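Local structure of endoglucanase (Ruminococcus champanellensis, 6WQV) at residues L125-L139 with E180-F192. The protein probably hydrolyses internal beta-1,4 linkages of cellulose and related plant polysaccharides, as a broad-specificity endoglucanase of glycoside hydrolase family 5. Residues are numbered along the deposited sequence; the frame is centred on the assembly and turned at random. Where two conformers were deposited one is given.
Sequences LIPTNAQKDSVNARL and EARQVINSYNQTF
Among the outer helices of the (beta/alpha)8 barrel, the N-terminal part of helix 129-149 runs at 24° to segment 180-192 of helix 179-197, their axes 9.5 Å apart at the closest approach, and Tyr188 is the knob that joins them, seated among Lys132, Val135, Asn136 and Leu139. CG1 of Val135 lies over one face of the tyrosine ring in a CH-pi contact, 3.5 Å from the centroid, while Leu139 CD1 packs against Tyr188 CB. A tyrosine suits this place because its apolar ring fits the hole between the four side chains and its hydroxyl, at the far end, still donates to the carbonyl of Ile126 (OH to O 2.6 Å). Pro127, centre of an inverse gamma turn, lays its ring on Ala181 and Ile185; the small alanine lets the backbones come close, with Ala181 CA 3.2 Å from Pro127 O.

At the ring edge, the amide of Asn136, turned 85° from it, spans two hydroxyls: ND2 donates to Ser187 OG (2.9 Å) nearly in the amide plane, and OD1 lies 2.7 Å from Thr191 OG1. At the other end Glu180, CG anti to its backbone N and the chain extended beyond, reaches across to bring OE2 to the backbone N of Asn129 (2.8 Å, 172° at the hydrogen) in the first turn of a helix that Thr128 N-caps; the Glu180 carboxylate stacks on the Asn129 side-chain amide.

Further inward, Phe192 packs on strand 208-211 and meets Trp143 of helix 129-149, while Leu139 touches Ile118, just after strand 113-117.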
loop_
_atom_site.group_PDB
_atom_site.type_symbol
_atom_site.label_atom_id
_atom_site.label_comp_id
_atom_site.label_asym_id
_atom_site.label_seq_id
_atom_site.Cartn_x
_atom_site.Cartn_y
_atom_site.Cartn_z
ATOM N N LEU A 125 -16.201 3.212 2.421
ATOM C CA LEU A 125 -15.823 1.834 2.086
ATOM C C LEU A 125 -16.091 0.924 3.287
ATOM O O LEU A 125 -15.187 0.427 3.965
ATOM C CB LEU A 125 -14.361 1.789 1.656
ATOM C CG LEU A 125 -13.827 0.485 1.066
ATOM C CD1 LEU A 125 -14.374 0.279 -0.343
ATOM C CD2 LEU A 125 -12.297 0.441 1.048
ATOM N N ILE A 126 -17.374 0.713 3.544
ATOM C CA ILE A 126 -17.857 0.053 4.754
ATOM C C ILE A 126 -18.189 -1.408 4.443
ATOM O O ILE A 126 -19.073 -1.672 3.615
ATOM C CB ILE A 126 -19.091 0.786 5.299
ATOM C CG1 ILE A 126 -18.721 2.221 5.685
ATOM C CG2 ILE A 126 -19.717 0.026 6.465
ATOM C CD1 ILE A 126 -19.928 3.138 5.797
ATOM N N PRO A 127 -17.551 -2.381 5.117
ATOM C CA PRO A 127 -17.807 -3.802 4.782
ATOM C C PRO A 127 -18.950 -4.425 5.579
ATOM O O PRO A 127 -18.762 -5.220 6.513
ATOM C CB PRO A 127 -16.470 -4.466 5.103
ATOM C CG PRO A 127 -15.959 -3.657 6.291
ATOM C CD PRO A 127 -16.415 -2.229 6.051
ATOM N N THR A 128 -20.171 -4.059 5.203
ATOM C CA THR A 128 -21.379 -4.630 5.777
ATOM C C THR A 128 -22.337 -4.965 4.643
ATOM O O THR A 128 -22.284 -4.367 3.562
ATOM C CB THR A 128 -22.095 -3.661 6.728
ATOM O OG1 THR A 128 -22.545 -2.514 5.992
ATOM C CG2 THR A 128 -21.177 -3.225 7.862
ATOM N N ASN A 129 -23.234 -5.918 4.904
ATOM C CA ASN A 129 -24.243 -6.249 3.906
ATOM C C ASN A 129 -25.109 -5.043 3.577
ATOM O O ASN A 129 -25.550 -4.876 2.433
ATOM C CB ASN A 129 -25.133 -7.383 4.411
ATOM C CG ASN A 129 -24.438 -8.723 4.381
ATOM O OD1 ASN A 129 -23.481 -8.919 3.638
ATOM N ND2 ASN A 129 -24.920 -9.655 5.194
ATOM N N ALA A 130 -25.376 -4.195 4.573
ATOM C CA ALA A 130 -26.253 -3.053 4.349
ATOM C C ALA A 130 -25.630 -2.045 3.388
ATOM O O ALA A 130 -26.361 -1.358 2.665
ATOM C CB ALA A 130 -26.578 -2.376 5.682
ATOM N N GLN A 131 -24.302 -1.938 3.364
ATOM C CA GLN A 131 -23.619 -0.988 2.491
ATOM C C GLN A 131 -23.106 -1.614 1.201
ATOM O O GLN A 131 -22.713 -0.879 0.290
ATOM C CB GLN A 131 -22.457 -0.329 3.243
ATOM C CG GLN A 131 -22.915 0.612 4.342
ATOM C CD GLN A 131 -23.604 1.846 3.781
ATOM O OE1 GLN A 131 -23.195 2.379 2.751
ATOM N NE2 GLN A 131 -24.660 2.294 4.449
ATOM N N LYS A 132 -23.151 -2.941 1.091
ATOM C CA LYS A 132 -22.433 -3.655 0.036
ATOM C C LYS A 132 -22.768 -3.161 -1.366
ATOM O O LYS A 132 -21.863 -2.899 -2.168
ATOM C CB LYS A 132 -22.759 -5.140 0.164
ATOM C CG LYS A 132 -22.112 -6.039 -0.857
ATOM C CD LYS A 132 -22.598 -7.459 -0.628
ATOM C CE LYS A 132 -22.095 -8.419 -1.688
ATOM N NZ LYS A 132 -22.577 -9.811 -1.433
ATOM N N ASP A 133 -24.057 -3.065 -1.702
ATOM C CA ASP A 133 -24.421 -2.692 -3.066
ATOM C C ASP A 133 -23.948 -1.278 -3.391
ATOM O O ASP A 133 -23.414 -1.027 -4.478
ATOM C CB ASP A 133 -25.932 -2.813 -3.270
ATOM C CG ASP A 133 -26.417 -4.252 -3.265
ATOM O OD1 ASP A 133 -25.581 -5.178 -3.343
ATOM O OD2 ASP A 133 -27.646 -4.450 -3.185
ATOM N N SER A 134 -24.142 -0.343 -2.456
ATOM C CA SER A 134 -23.709 1.037 -2.658
ATOM C C SER A 134 -22.200 1.113 -2.815
ATOM O O SER A 134 -21.688 1.824 -3.692
ATOM C CB SER A 134 -24.163 1.875 -1.462
ATOM O OG SER A 134 -23.686 3.209 -1.520
ATOM N N VAL A 135 -21.467 0.379 -1.980
ATOM C CA VAL A 135 -20.011 0.431 -2.035
ATOM C C VAL A 135 -19.500 -0.180 -3.330
ATOM O O VAL A 135 -18.589 0.362 -3.971
ATOM C CB VAL A 135 -19.414 -0.252 -0.793
ATOM C CG1 VAL A 135 -17.909 -0.344 -0.920
ATOM C CG2 VAL A 135 -19.806 0.504 0.466
ATOM N N ASN A 136 -20.067 -1.317 -3.742
ATOM C CA ASN A 136 -19.638 -1.921 -4.999
ATOM C C ASN A 136 -19.872 -0.973 -6.168
ATOM O O ASN A 136 -19.037 -0.884 -7.077
ATOM C CB ASN A 136 -20.347 -3.259 -5.217
ATOM C CG ASN A 136 -19.593 -4.423 -4.610
ATOM O OD1 ASN A 136 -18.363 -4.465 -4.629
ATOM N ND2 ASN A 136 -20.330 -5.386 -4.075
ATOM N N ALA A 137 -20.992 -0.246 -6.161
ATOM C CA ALA A 137 -21.250 0.717 -7.230
ATOM C C ALA A 137 -20.215 1.840 -7.232
ATOM O O ALA A 137 -19.729 2.245 -8.296
ATOM C CB ALA A 137 -22.658 1.294 -7.091
ATOM N N ARG A 138 -19.866 2.360 -6.051
ATOM C CA ARG A 138 -18.889 3.442 -5.979
ATOM C C ARG A 138 -17.500 2.946 -6.348
ATOM O O ARG A 138 -16.763 3.626 -7.075
ATOM C CB ARG A 138 -18.903 4.048 -4.577
ATOM C CG ARG A 138 -17.911 5.177 -4.379
ATOM C CD ARG A 138 -18.260 6.046 -3.192
ATOM N NE ARG A 138 -17.231 7.063 -2.965
ATOM C CZ ARG A 138 -17.404 8.156 -2.236
ATOM N NH1 ARG A 138 -18.567 8.393 -1.651
ATOM N NH2 ARG A 138 -16.406 9.025 -2.089
ATOM N N LEU A 139 -17.129 1.755 -5.879
ATOM C CA LEU A 139 -15.851 1.169 -6.267
ATOM C C LEU A 139 -15.738 1.055 -7.775
ATOM O O LEU A 139 -14.699 1.370 -8.363
ATOM C CB LEU A 139 -15.727 -0.221 -5.654
ATOM C CG LEU A 139 -15.130 -0.332 -4.260
ATOM C CD1 LEU A 139 -15.310 -1.750 -3.763
ATOM C CD2 LEU A 139 -13.666 0.062 -4.291
ATOM N N GLU A 180 -19.197 -11.311 8.591
ATOM C CA GLU A 180 -19.870 -10.552 7.545
ATOM C C GLU A 180 -18.906 -9.600 6.845
ATOM O O GLU A 180 -18.902 -9.506 5.614
ATOM C CB GLU A 180 -21.059 -9.806 8.150
ATOM C CG GLU A 180 -21.806 -8.910 7.185
ATOM C CD GLU A 180 -23.028 -8.257 7.810
ATOM O OE1 GLU A 180 -23.664 -8.884 8.687
ATOM O OE2 GLU A 180 -23.352 -7.114 7.422
ATOM N N ALA A 181 -18.071 -8.894 7.610
ATOM C CA ALA A 181 -17.147 -7.953 6.989
ATOM C C ALA A 181 -16.145 -8.670 6.094
ATOM O O ALA A 181 -15.796 -8.177 5.015
ATOM C CB ALA A 181 -16.395 -7.164 8.058
ATOM N N ARG A 182 -15.632 -9.814 6.549
ATOM C CA ARG A 182 -14.652 -10.540 5.747
ATOM C C ARG A 182 -15.279 -11.044 4.458
ATOM O O ARG A 182 -14.649 -11.022 3.394
ATOM C CB ARG A 182 -14.033 -11.657 6.586
ATOM C CG ARG A 182 -13.336 -11.106 7.831
ATOM C CD ARG A 182 -12.612 -12.161 8.656
ATOM N NE ARG A 182 -13.455 -13.203 9.235
ATOM C CZ ARG A 182 -13.930 -13.203 10.480
ATOM N NH1 ARG A 182 -13.688 -12.190 11.308
ATOM N NH2 ARG A 182 -14.662 -14.223 10.893
ATOM N N GLN A 183 -16.538 -11.493 4.533
ATOM C CA GLN A 183 -17.249 -11.900 3.326
ATOM C C GLN A 183 -17.395 -10.734 2.360
ATOM O O GLN A 183 -17.068 -10.847 1.173
ATOM C CB GLN A 183 -18.641 -12.419 3.687
ATOM C CG GLN A 183 -18.702 -13.791 4.314
ATOM C CD GLN A 183 -20.105 -14.135 4.790
ATOM O OE1 GLN A 183 -20.932 -13.250 5.018
ATOM N NE2 GLN A 183 -20.381 -15.425 4.937
ATOM N N VAL A 184 -17.927 -9.609 2.846
ATOM C CA VAL A 184 -18.198 -8.470 1.974
ATOM C C VAL A 184 -16.926 -7.977 1.286
ATOM O O VAL A 184 -16.957 -7.579 0.116
ATOM C CB VAL A 184 -18.905 -7.361 2.779
ATOM C CG1 VAL A 184 -19.034 -6.100 1.954
ATOM C CG2 VAL A 184 -20.294 -7.828 3.217
ATOM N N ILE A 185 -15.788 -8.005 1.990
ATOM C CA ILE A 185 -14.524 -7.574 1.386
ATOM C C ILE A 185 -14.162 -8.432 0.177
ATOM O O ILE A 185 -13.622 -7.917 -0.814
ATOM C CB ILE A 185 -13.421 -7.513 2.471
ATOM C CG1 ILE A 185 -13.676 -6.292 3.369
ATOM C CG2 ILE A 185 -12.036 -7.501 1.838
ATOM C CD1 ILE A 185 -12.934 -6.316 4.678
ATOM N N ASN A 186 -14.483 -9.733 0.211
ATOM C CA ASN A 186 -14.246 -10.558 -0.970
ATOM C C ASN A 186 -15.036 -10.038 -2.169
ATOM O O ASN A 186 -14.550 -10.073 -3.304
ATOM C CB ASN A 186 -14.585 -12.021 -0.697
ATOM C CG ASN A 186 -13.648 -12.663 0.304
ATOM O OD1 ASN A 186 -12.472 -12.301 0.399
ATOM N ND2 ASN A 186 -14.163 -13.625 1.059
ATOM N N SER A 187 -16.272 -9.581 -1.941
ATOM C CA SER A 187 -17.060 -8.992 -3.020
ATOM C C SER A 187 -16.404 -7.725 -3.557
ATOM O O SER A 187 -16.349 -7.511 -4.774
ATOM C CB SER A 187 -18.470 -8.680 -2.514
ATOM O OG SER A 187 -19.271 -8.082 -3.517
ATOM N N TYR A 188 -15.912 -6.870 -2.658
ATOM C CA TYR A 188 -15.281 -5.624 -3.087
ATOM C C TYR A 188 -14.030 -5.894 -3.919
ATOM O O TYR A 188 -13.808 -5.236 -4.944
ATOM C CB TYR A 188 -14.932 -4.768 -1.866
ATOM C CG TYR A 188 -16.107 -4.249 -1.044
ATOM C CD1 TYR A 188 -17.412 -4.278 -1.526
ATOM C CD2 TYR A 188 -15.898 -3.723 0.227
ATOM C CE1 TYR A 188 -18.477 -3.794 -0.759
ATOM C CE2 TYR A 188 -16.954 -3.230 0.995
ATOM C CZ TYR A 188 -18.238 -3.270 0.496
ATOM O OH TYR A 188 -19.298 -2.803 1.241
ATOM N N ASN A 189 -13.196 -6.850 -3.495
ATOM C CA ASN A 189 -12.016 -7.180 -4.290
ATOM C C ASN A 189 -12.416 -7.738 -5.653
ATOM O O ASN A 189 -11.772 -7.435 -6.669
ATOM C CB ASN A 189 -11.119 -8.176 -3.552
ATOM C CG ASN A 189 -10.235 -7.518 -2.522
ATOM O OD1 ASN A 189 -9.846 -6.361 -2.675
ATOM N ND2 ASN A 189 -9.907 -8.253 -1.467
ATOM N N GLN A 190 -13.468 -8.566 -5.694
ATOM C CA GLN A 190 -13.928 -9.119 -6.965
ATOM C C GLN A 190 -14.417 -8.013 -7.893
ATOM O O GLN A 190 -14.116 -8.013 -9.095
ATOM C CB GLN A 190 -15.034 -10.147 -6.725
ATOM C CG GLN A 190 -15.500 -10.824 -7.994
ATOM C CD GLN A 190 -14.429 -11.713 -8.600
ATOM O OE1 GLN A 190 -14.124 -12.784 -8.073
ATOM N NE2 GLN A 190 -13.841 -11.263 -9.708
ATOM N N THR A 191 -15.163 -7.049 -7.353
ATOM C CA THR A 191 -15.619 -5.927 -8.168
ATOM C C THR A 191 -14.441 -5.157 -8.745
ATOM O O THR A 191 -14.434 -4.802 -9.928
ATOM C CB THR A 191 -16.495 -5.004 -7.324
ATOM O OG1 THR A 191 -17.675 -5.717 -6.935
ATOM C CG2 THR A 191 -16.886 -3.763 -8.099
ATOM N N PHE A 192 -13.440 -4.867 -7.910
ATOM C CA PHE A 192 -12.261 -4.151 -8.384
ATOM C C PHE A 192 -11.625 -4.855 -9.575
ATOM O O PHE A 192 -11.326 -4.231 -10.600
ATOM C CB PHE A 192 -11.271 -4.001 -7.218
ATOM C CG PHE A 192 -9.841 -3.777 -7.641
ATOM C CD1 PHE A 192 -9.456 -2.609 -8.279
ATOM C CD2 PHE A 192 -8.878 -4.737 -7.375
ATOM C CE1 PHE A 192 -8.124 -2.414 -8.657
ATOM C CE2 PHE A 192 -7.555 -4.553 -7.746
ATOM C CZ PHE A 192 -7.180 -3.391 -8.388
HETATM O O HOH W 1 -22.010 -11.239 3.035
HETATM O O HOH W 2 -23.903 -12.389 5.611
HETATM O O HOH W 3 -25.364 -5.121 7.433
#